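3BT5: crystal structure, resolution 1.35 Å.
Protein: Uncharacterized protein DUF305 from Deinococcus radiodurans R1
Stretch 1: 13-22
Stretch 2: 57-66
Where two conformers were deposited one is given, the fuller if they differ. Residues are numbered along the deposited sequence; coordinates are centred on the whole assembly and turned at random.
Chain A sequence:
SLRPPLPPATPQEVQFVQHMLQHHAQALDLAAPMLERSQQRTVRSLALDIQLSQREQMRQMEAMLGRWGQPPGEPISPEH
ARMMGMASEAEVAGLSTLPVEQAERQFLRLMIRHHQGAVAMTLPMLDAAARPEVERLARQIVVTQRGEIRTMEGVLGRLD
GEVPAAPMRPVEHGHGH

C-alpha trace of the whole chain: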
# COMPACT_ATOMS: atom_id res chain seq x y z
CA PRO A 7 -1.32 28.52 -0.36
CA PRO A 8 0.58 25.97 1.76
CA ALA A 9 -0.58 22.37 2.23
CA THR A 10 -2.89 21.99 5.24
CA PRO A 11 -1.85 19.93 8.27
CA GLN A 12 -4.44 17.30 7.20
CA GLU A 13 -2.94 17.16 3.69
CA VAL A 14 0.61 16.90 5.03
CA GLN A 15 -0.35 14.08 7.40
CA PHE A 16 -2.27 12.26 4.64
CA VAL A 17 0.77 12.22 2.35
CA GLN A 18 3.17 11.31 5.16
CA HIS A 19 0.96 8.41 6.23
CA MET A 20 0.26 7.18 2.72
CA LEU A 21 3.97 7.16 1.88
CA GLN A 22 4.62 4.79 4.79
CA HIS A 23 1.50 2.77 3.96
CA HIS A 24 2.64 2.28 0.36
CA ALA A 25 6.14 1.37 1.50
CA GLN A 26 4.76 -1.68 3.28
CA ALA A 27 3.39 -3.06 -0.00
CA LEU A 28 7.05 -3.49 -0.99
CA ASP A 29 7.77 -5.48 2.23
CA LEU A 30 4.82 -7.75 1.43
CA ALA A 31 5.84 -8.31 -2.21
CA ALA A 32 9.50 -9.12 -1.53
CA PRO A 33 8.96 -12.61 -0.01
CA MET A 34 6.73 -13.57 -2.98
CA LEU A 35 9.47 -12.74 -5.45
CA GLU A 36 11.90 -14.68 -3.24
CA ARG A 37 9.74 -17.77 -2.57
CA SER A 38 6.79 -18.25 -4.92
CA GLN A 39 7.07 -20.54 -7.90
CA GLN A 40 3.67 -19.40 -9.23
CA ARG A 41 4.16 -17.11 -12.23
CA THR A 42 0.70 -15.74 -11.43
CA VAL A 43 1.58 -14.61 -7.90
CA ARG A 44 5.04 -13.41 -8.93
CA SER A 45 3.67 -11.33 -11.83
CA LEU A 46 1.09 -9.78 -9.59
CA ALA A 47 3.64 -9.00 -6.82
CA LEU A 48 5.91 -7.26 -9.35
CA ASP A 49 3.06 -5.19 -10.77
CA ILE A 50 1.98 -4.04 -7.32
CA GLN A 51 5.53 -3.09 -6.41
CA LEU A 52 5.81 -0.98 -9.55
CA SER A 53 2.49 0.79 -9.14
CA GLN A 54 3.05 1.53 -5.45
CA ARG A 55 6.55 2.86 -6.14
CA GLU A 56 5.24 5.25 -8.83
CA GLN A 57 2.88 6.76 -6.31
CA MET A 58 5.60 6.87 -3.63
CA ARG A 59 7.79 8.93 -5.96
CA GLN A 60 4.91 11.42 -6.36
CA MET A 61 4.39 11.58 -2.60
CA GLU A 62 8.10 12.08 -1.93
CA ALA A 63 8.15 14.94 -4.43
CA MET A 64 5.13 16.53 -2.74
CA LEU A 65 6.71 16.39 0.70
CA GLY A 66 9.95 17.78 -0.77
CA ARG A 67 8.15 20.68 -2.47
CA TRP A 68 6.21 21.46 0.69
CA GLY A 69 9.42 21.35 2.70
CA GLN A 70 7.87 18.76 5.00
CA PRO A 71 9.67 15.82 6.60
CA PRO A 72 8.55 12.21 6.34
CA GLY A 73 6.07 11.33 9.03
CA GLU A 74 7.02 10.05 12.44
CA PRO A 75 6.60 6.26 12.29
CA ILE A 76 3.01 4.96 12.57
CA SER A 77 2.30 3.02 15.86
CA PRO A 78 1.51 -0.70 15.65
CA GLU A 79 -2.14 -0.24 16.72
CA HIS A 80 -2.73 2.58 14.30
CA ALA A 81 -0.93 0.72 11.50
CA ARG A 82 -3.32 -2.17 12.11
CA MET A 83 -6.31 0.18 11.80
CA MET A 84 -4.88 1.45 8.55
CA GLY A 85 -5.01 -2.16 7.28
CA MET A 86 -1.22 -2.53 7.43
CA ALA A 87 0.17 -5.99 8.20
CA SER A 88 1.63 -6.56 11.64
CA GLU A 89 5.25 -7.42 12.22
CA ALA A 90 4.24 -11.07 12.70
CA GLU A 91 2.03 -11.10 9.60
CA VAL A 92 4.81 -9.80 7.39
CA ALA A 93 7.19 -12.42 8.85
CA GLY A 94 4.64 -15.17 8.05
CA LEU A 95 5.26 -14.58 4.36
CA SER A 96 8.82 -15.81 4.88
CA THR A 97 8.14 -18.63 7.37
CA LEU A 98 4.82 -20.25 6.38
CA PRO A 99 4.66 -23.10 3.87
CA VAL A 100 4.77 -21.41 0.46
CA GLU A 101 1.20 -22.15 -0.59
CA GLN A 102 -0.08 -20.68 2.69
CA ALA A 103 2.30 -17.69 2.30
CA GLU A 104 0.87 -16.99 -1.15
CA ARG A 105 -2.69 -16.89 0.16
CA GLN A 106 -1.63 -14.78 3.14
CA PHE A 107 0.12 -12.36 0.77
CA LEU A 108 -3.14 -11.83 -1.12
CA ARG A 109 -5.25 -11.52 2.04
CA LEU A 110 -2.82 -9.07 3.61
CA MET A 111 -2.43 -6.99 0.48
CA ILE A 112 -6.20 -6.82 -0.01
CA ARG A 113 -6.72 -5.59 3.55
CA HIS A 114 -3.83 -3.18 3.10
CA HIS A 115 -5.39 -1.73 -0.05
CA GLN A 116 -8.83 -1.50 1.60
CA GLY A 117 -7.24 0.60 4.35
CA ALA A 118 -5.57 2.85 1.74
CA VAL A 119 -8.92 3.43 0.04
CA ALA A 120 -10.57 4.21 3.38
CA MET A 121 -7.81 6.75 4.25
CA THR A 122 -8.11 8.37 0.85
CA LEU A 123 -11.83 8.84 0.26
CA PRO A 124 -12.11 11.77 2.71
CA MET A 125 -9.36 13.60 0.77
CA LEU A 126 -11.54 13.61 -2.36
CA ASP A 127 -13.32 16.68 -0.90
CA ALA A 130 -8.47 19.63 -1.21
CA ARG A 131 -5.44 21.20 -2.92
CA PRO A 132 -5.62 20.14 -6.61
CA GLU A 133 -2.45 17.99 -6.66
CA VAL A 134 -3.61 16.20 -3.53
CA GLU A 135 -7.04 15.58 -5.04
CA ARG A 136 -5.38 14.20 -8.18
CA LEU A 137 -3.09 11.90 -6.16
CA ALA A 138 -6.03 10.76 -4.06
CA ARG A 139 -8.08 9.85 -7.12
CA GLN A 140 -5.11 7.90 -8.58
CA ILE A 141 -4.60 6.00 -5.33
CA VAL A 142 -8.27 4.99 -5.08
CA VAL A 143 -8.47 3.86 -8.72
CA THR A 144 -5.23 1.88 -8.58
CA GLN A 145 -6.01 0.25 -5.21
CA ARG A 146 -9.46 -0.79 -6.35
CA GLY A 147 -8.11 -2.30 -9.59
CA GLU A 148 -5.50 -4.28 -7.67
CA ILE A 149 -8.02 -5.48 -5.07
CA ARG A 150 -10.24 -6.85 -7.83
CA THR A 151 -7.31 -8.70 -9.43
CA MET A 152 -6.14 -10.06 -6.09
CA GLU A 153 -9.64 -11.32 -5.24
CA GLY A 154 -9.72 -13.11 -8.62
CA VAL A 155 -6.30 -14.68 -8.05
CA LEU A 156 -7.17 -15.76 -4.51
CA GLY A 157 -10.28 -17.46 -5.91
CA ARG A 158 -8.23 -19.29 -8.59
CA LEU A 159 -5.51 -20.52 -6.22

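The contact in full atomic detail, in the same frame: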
# COMPACT_ATOMS: atom_id res chain seq x y z
N GLU A 13 -3.55 17.62 4.93
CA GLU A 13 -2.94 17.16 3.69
C GLU A 13 -1.53 16.64 3.91
O GLU A 13 -1.13 15.60 3.34
CB GLU A 13 -2.91 18.30 2.65
CG GLU A 13 -4.29 18.64 2.13
CD GLU A 13 -4.32 19.90 1.29
OE1 GLU A 13 -3.56 20.86 1.55
OE2 GLU A 13 -5.14 19.92 0.35
N VAL A 14 -0.76 17.34 4.72
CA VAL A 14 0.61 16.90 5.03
C VAL A 14 0.56 15.52 5.70
O VAL A 14 1.28 14.59 5.30
CB VAL A 14 1.33 17.92 5.91
CG1 VAL A 14 2.69 17.37 6.39
CG2 VAL A 14 1.51 19.24 5.15
N GLN A 15 -0.29 15.37 6.71
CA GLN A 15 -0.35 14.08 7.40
C GLN A 15 -0.80 12.96 6.46
O GLN A 15 -0.30 11.83 6.53
CB GLN A 15 -1.30 14.16 8.59
CG GLN A 15 -1.53 12.76 9.21
CD GLN A 15 -2.59 12.74 10.31
OE1 GLN A 15 -3.79 12.75 10.04
NE2 GLN A 15 -2.13 12.75 11.54
N PHE A 16 -1.77 13.26 5.60
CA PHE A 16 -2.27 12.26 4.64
C PHE A 16 -1.12 11.74 3.78
O PHE A 16 -0.92 10.53 3.63
CB PHE A 16 -3.35 12.87 3.75
CG PHE A 16 -3.74 12.00 2.61
CD1 PHE A 16 -4.44 10.82 2.84
CD2 PHE A 16 -3.35 12.33 1.32
CE1 PHE A 16 -4.75 9.98 1.77
CE2 PHE A 16 -3.66 11.51 0.25
CZ PHE A 16 -4.38 10.33 0.48
N VAL A 17 -0.33 12.64 3.21
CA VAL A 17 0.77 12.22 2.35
C VAL A 17 1.84 11.49 3.15
O VAL A 17 2.36 10.45 2.71
CB VAL A 17 1.32 13.42 1.53
CG1 VAL A 17 2.54 13.00 0.69
CG2 VAL A 17 0.21 13.95 0.61
N GLN A 18 2.17 12.00 4.34
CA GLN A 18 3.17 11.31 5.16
C GLN A 18 2.72 9.88 5.48
O GLN A 18 3.50 8.92 5.38
CB GLN A 18 3.40 12.06 6.47
CG GLN A 18 4.17 13.36 6.27
CD GLN A 18 4.20 14.19 7.56
OE1 GLN A 18 3.26 14.14 8.38
NE2 GLN A 18 5.25 15.00 7.73
N HIS A 19 1.46 9.74 5.89
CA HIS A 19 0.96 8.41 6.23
C HIS A 19 0.87 7.51 5.04
O HIS A 19 1.21 6.30 5.12
CB HIS A 19 -0.40 8.51 6.87
CG HIS A 19 -0.36 8.94 8.30
ND1 HIS A 19 -1.51 9.26 9.00
CD2 HIS A 19 0.67 9.09 9.16
CE1 HIS A 19 -1.18 9.59 10.24
NE2 HIS A 19 0.13 9.50 10.37
N MET A 20 0.41 8.04 3.90
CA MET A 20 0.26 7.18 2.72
C MET A 20 1.62 6.73 2.20
O MET A 20 1.74 5.63 1.65
CB MET A 20 -0.53 7.89 1.63
CG MET A 20 -0.96 6.99 0.53
SD MET A 20 -2.04 5.61 1.03
CE MET A 20 -3.47 6.54 1.57
N LEU A 21 2.65 7.56 2.37
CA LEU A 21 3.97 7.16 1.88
C LEU A 21 4.43 5.93 2.67
O LEU A 21 4.96 4.97 2.09
CB LEU A 21 4.94 8.34 2.00
CG LEU A 21 6.38 8.08 1.57
CD1 LEU A 21 6.46 7.61 0.14
CD2 LEU A 21 7.18 9.38 1.75
N GLN A 22 4.24 5.95 3.98
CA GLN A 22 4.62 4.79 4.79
C GLN A 22 3.72 3.59 4.49
O GLN A 22 4.17 2.42 4.49
CB GLN A 22 4.50 5.15 6.27
CG GLN A 22 5.57 6.10 6.77
CD GLN A 22 5.46 6.28 8.27
OE1 GLN A 22 5.35 5.31 9.03
NE2 GLN A 22 5.46 7.52 8.70
N GLN A 57 3.57 5.82 -7.16
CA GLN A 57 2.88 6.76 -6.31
C GLN A 57 3.76 7.26 -5.16
O GLN A 57 3.65 8.43 -4.75
CB GLN A 57 1.58 6.12 -5.81
CG GLN A 57 0.56 6.08 -6.96
CD GLN A 57 -0.68 5.27 -6.69
OE1 GLN A 57 -0.88 4.75 -5.59
NE2 GLN A 57 -1.54 5.17 -7.70
N MET A 58 4.66 6.42 -4.65
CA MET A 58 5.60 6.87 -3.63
C MET A 58 6.47 7.99 -4.18
O MET A 58 6.74 8.95 -3.46
CB MET A 58 6.48 5.72 -3.15
CG MET A 58 5.65 4.71 -2.37
SD MET A 58 6.63 3.22 -1.95
CE MET A 58 7.68 3.89 -0.67
N ARG A 59 6.95 7.86 -5.42
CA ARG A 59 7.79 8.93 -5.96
C ARG A 59 7.03 10.27 -5.99
O ARG A 59 7.62 11.35 -5.74
CB ARG A 59 8.26 8.57 -7.36
CG ARG A 59 9.29 7.42 -7.36
CD ARG A 59 10.03 7.28 -8.69
NE ARG A 59 9.13 7.10 -9.83
CZ ARG A 59 8.61 5.93 -10.20
NH1 ARG A 59 8.88 4.81 -9.52
NH2 ARG A 59 7.82 5.88 -11.28
N GLN A 60 5.74 10.21 -6.34
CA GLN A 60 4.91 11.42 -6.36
C GLN A 60 4.75 12.00 -4.96
O GLN A 60 4.78 13.22 -4.77
CB GLN A 60 3.52 11.11 -6.91
CG GLN A 60 3.46 10.69 -8.36
CD GLN A 60 2.03 10.50 -8.83
OE1 GLN A 60 1.18 11.40 -8.65
NE2 GLN A 60 1.74 9.34 -9.40
N MET A 61 4.53 11.13 -3.98
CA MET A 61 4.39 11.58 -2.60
C MET A 61 5.67 12.18 -2.04
O MET A 61 5.64 13.20 -1.33
CB MET A 61 3.96 10.41 -1.73
CG MET A 61 2.55 9.97 -2.11
SD MET A 61 1.85 8.80 -0.95
CE MET A 61 2.15 7.32 -1.82
N GLU A 62 6.81 11.54 -2.35
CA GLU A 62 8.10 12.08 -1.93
C GLU A 62 8.30 13.48 -2.51
O GLU A 62 8.77 14.39 -1.83
CB GLU A 62 9.22 11.12 -2.41
CG GLU A 62 9.27 9.87 -1.53
CD GLU A 62 10.00 8.67 -2.16
OE1 GLU A 62 10.24 8.63 -3.40
OE2 GLU A 62 10.31 7.74 -1.39
N ALA A 63 7.96 13.64 -3.79
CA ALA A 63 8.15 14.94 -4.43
C ALA A 63 7.27 16.00 -3.76
O ALA A 63 7.70 17.12 -3.54
CB ALA A 63 7.82 14.85 -5.91
N MET A 64 6.05 15.62 -3.42
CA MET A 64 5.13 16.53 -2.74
C MET A 64 5.70 17.00 -1.41
O MET A 64 5.68 18.18 -1.10
CB MET A 64 3.82 15.81 -2.49
CG MET A 64 2.68 16.52 -3.10
SD MET A 64 1.14 15.61 -2.97
CE MET A 64 0.75 15.42 -4.71
N LEU A 65 6.16 16.05 -0.60
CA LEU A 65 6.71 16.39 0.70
C LEU A 65 7.94 17.28 0.49
O LEU A 65 8.11 18.27 1.18
CB LEU A 65 7.05 15.16 1.50
CG LEU A 65 5.83 14.32 1.93
CD1 LEU A 65 6.37 13.15 2.75
CD2 LEU A 65 4.87 15.15 2.76
N GLY A 66 8.79 16.93 -0.47
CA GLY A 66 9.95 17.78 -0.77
C GLY A 66 9.58 19.20 -1.15
O GLY A 66 10.18 20.18 -0.65

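Both stretches are helical throughout, and their axes approach to 9.6 Å with an angle of 144° between N-to-C directions, so the helices run roughly antiparallel but clearly splayed. The register reflects this: the CA atoms of Val 17 and Met 61 lie 6.2 Å apart, those of Leu 21 and Met 58 5.8 Å. No hydrogen bond crosses the contact, which buries 483 Å² in total and rests on apolar packing.

Along stretch 1, Glu 13 stays clear of the other helix, and Val 14 only grazes it, its O lying 4.4 Å from Leu 65 CD2. Val 17 is the first substantial contributor: its CA-to-CB bond points toward stretch 2, and with chi1 at 177° (t) it sets CG1 3.8 Å from both Met 61 CB and Leu 65 CG, while CG2 lies 4.1 Å from Met 64 SD. The gap of 3.7 Å between Val 17 CG1 and Met 61 O is also packing, since a methyl carbon is no hydrogen-bond donor; Met 61 O accepts a helical bond from Leu 65 N at 3.0 Å.

Gln 18 starts away from the partner, yet its aliphatic CG reaches to 4.0 Å from Leu 65 CD2; its NE2 is hydrogen-bonded elsewhere in the structure. At Met 20 the CB, not the tip, makes the approach, 3.6 Å from Met 61 SD, as the end of the side chain leads away.

Leu 21 has the largest covered area, 113 Å². Its CB leaves sideways, but the end turns in, a knob among Met 58, Met 61, Glu 62 and Leu 65. Leu 21 CD1 lies 3.8 Å from Met 58 CB and 4.2 Å from Met 61 CB; Leu 21 CD2 lies 3.9 Å from Glu 62 CG and 4.0 Å from Leu 65 CD1. Gln 22 points away, leaving Leu 21 the last contributor.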